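Local coordinates for surface layer protein (Geobacillus stearothermophilus, PDB 4UID), which probably assembles with copies of itself into the crystalline surface layer that coats the bacterial cell, this chain being its fourth and fifth domains, at residues K11-N16 with T40-A45. Numbering follows the deposited sequence.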
loop_
_atom_site.group_PDB
_atom_site.type_symbol
_atom_site.label_atom_id
_atom_site.label_comp_id
_atom_site.label_asym_id
_atom_site.label_seq_id
_atom_site.Cartn_x
_atom_site.Cartn_y
_atom_site.Cartn_z
ATOM N N LYS A 11 0.004 -16.012 15.775
ATOM C CA LYS A 11 -0.386 -14.891 14.923
ATOM C C LYS A 11 0.838 -14.121 14.463
ATOM O O LYS A 11 1.863 -14.100 15.135
ATOM C CB LYS A 11 -1.302 -13.936 15.685
ATOM C CG LYS A 11 -2.760 -14.344 15.742
ATOM C CD LYS A 11 -3.556 -13.328 16.554
ATOM C CE LYS A 11 -5.043 -13.370 16.216
ATOM N NZ LYS A 11 -5.734 -12.101 16.593
ATOM N N LEU A 12 0.710 -13.484 13.308
ATOM C CA LEU A 12 1.676 -12.510 12.849
ATOM C C LEU A 12 1.272 -11.124 13.358
ATOM O O LEU A 12 0.096 -10.746 13.259
ATOM C CB LEU A 12 1.716 -12.550 11.329
ATOM C CG LEU A 12 2.441 -11.479 10.528
ATOM C CD1 LEU A 12 3.950 -11.483 10.775
ATOM C CD2 LEU A 12 2.105 -11.731 9.071
ATOM N N THR A 13 2.231 -10.372 13.905
ATOM C CA THR A 13 1.935 -9.075 14.545
ATOM C C THR A 13 2.958 -7.964 14.327
ATOM O O THR A 13 4.088 -8.196 13.914
ATOM C CB THR A 13 1.731 -9.195 16.084
ATOM O OG1 THR A 13 2.907 -9.740 16.703
ATOM C CG2 THR A 13 0.490 -10.023 16.443
ATOM N N LYS A 14 2.521 -6.750 14.627
ATOM C CA LYS A 14 3.362 -5.576 14.761
ATOM C C LYS A 14 2.541 -4.702 15.692
ATOM O O LYS A 14 1.379 -4.412 15.382
ATOM C CB LYS A 14 3.552 -4.885 13.406
ATOM C CG LYS A 14 4.742 -3.937 13.305
ATOM C CD LYS A 14 4.862 -3.382 11.893
ATOM C CE LYS A 14 6.054 -2.445 11.723
ATOM N NZ LYS A 14 5.741 -1.298 10.806
ATOM N N ASP A 15 3.121 -4.337 16.844
ATOM C CA ASP A 15 2.511 -3.407 17.811
ATOM C C ASP A 15 1.126 -3.922 18.278
ATOM O O ASP A 15 0.117 -3.197 18.258
ATOM C CB ASP A 15 2.493 -1.980 17.204
ATOM C CG ASP A 15 1.707 -0.971 18.033
ATOM O OD1 ASP A 15 2.070 -0.739 19.208
ATOM O OD2 ASP A 15 0.726 -0.398 17.495
ATOM N N ASN A 16 1.094 -5.202 18.659
ATOM C CA ASN A 16 -0.122 -5.888 19.150
ATOM C C ASN A 16 -1.287 -6.057 18.174
ATOM O O ASN A 16 -2.311 -6.644 18.534
ATOM C CB ASN A 16 -0.646 -5.252 20.443
ATOM C CG ASN A 16 0.358 -5.312 21.568
ATOM O OD1 ASN A 16 1.197 -6.219 21.637
ATOM N ND2 ASN A 16 0.271 -4.342 22.473
ATOM N N THR A 40 7.910 -3.509 15.851
ATOM C CA THR A 40 8.674 -4.299 14.896
ATOM C C THR A 40 7.760 -5.443 14.485
ATOM O O THR A 40 6.844 -5.802 15.235
ATOM C CB THR A 40 10.034 -4.839 15.454
ATOM O OG1 THR A 40 9.837 -6.051 16.201
ATOM C CG2 THR A 40 10.781 -3.797 16.324
ATOM N N LEU A 41 8.002 -5.997 13.296
ATOM C CA LEU A 41 7.233 -7.134 12.779
ATOM C C LEU A 41 7.710 -8.464 13.351
ATOM O O LEU A 41 8.886 -8.841 13.240
ATOM C CB LEU A 41 7.267 -7.166 11.246
ATOM C CG LEU A 41 6.413 -8.199 10.498
ATOM C CD1 LEU A 41 4.957 -7.781 10.473
ATOM C CD2 LEU A 41 6.906 -8.329 9.074
ATOM N N THR A 42 6.765 -9.181 13.933
ATOM C CA THR A 42 7.055 -10.422 14.622
ATOM C C THR A 42 5.947 -11.486 14.449
ATOM O O THR A 42 4.876 -11.207 13.911
ATOM C CB THR A 42 7.359 -10.134 16.118
ATOM O OG1 THR A 42 7.960 -11.280 16.708
ATOM C CG2 THR A 42 6.100 -9.736 16.918
ATOM N N LEU A 43 6.230 -12.707 14.877
ATOM C CA LEU A 43 5.181 -13.664 15.212
ATOM C C LEU A 43 5.050 -13.704 16.734
ATOM O O LEU A 43 6.067 -13.697 17.451
ATOM C CB LEU A 43 5.527 -15.053 14.708
ATOM C CG LEU A 43 5.860 -15.131 13.229
ATOM C CD1 LEU A 43 7.111 -15.977 13.014
ATOM C CD2 LEU A 43 4.661 -15.607 12.408
ATOM N N THR A 44 3.811 -13.720 17.226
ATOM C CA THR A 44 3.546 -13.889 18.648
ATOM C C THR A 44 3.044 -15.322 18.827
ATOM O O THR A 44 2.481 -15.915 17.888
ATOM C CB THR A 44 2.559 -12.816 19.191
ATOM O OG1 THR A 44 2.963 -11.524 18.732
ATOM C CG2 THR A 44 2.542 -12.761 20.723
ATOM N N ALA A 45 3.302 -15.884 20.010
ATOM C CA ALA A 45 2.879 -17.240 20.375
ATOM C C ALA A 45 2.572 -17.354 21.871
ATOM O O ALA A 45 3.335 -16.879 22.731
ATOM C CB ALA A 45 3.919 -18.274 19.949
#
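Antiparallel pairing of strands 6-14 and 41-48, part of a sheet in the first of two bacterial Ig-like domains, shows how an Ig-type sheet sorts its side chains: Leu12, Leu41 and Leu43 lie on one face, Lys11, Thr13, Thr42 and Thr44 on the other. Lys11 pairs with Thr44 and Thr13 with Thr42, both as hydrogen-bonded pairs; between them Leu12 faces Leu43 as a non-hydrogen-bonded pair. The Thr13-Thr42 rung is almost straight: Thr13 N donates a hydrogen bond to Thr42 O at 2.8 Å (177°), and Thr42 N donates one to Thr13 O at 2.9 Å. In the Lys11-Thr44 rung, Thr44 N lies 2.9 Å from Lys11 O, and only the bond from Lys11 N to Thr44 O is longer, at 3.3 Å. On the leucine face, CD1 of Leu12 meets CD1 of Leu41 at 3.8 Å; both leucines hold CG anti to their backbone N (chi1 169° and -174°) and touch Val19, and Leu41 also touches Val82. A glycine in place of Leu41 would probably leave Leu12 CD1 without this methyl partner and open a gap beside Val82. Leu43 reaches Phe66 on strand 65-68 and Val92 on strand 88-96. Lys14, at the margin of this face, lays its CG 3.4 Å from Thr40 O, while its NZ bonds to Ile36 O. On the threonine face, Thr13 and Thr44 meet at about a right angle, their OG1 atoms hydrogen-bonded at 2.7 Å, either able to be the donor.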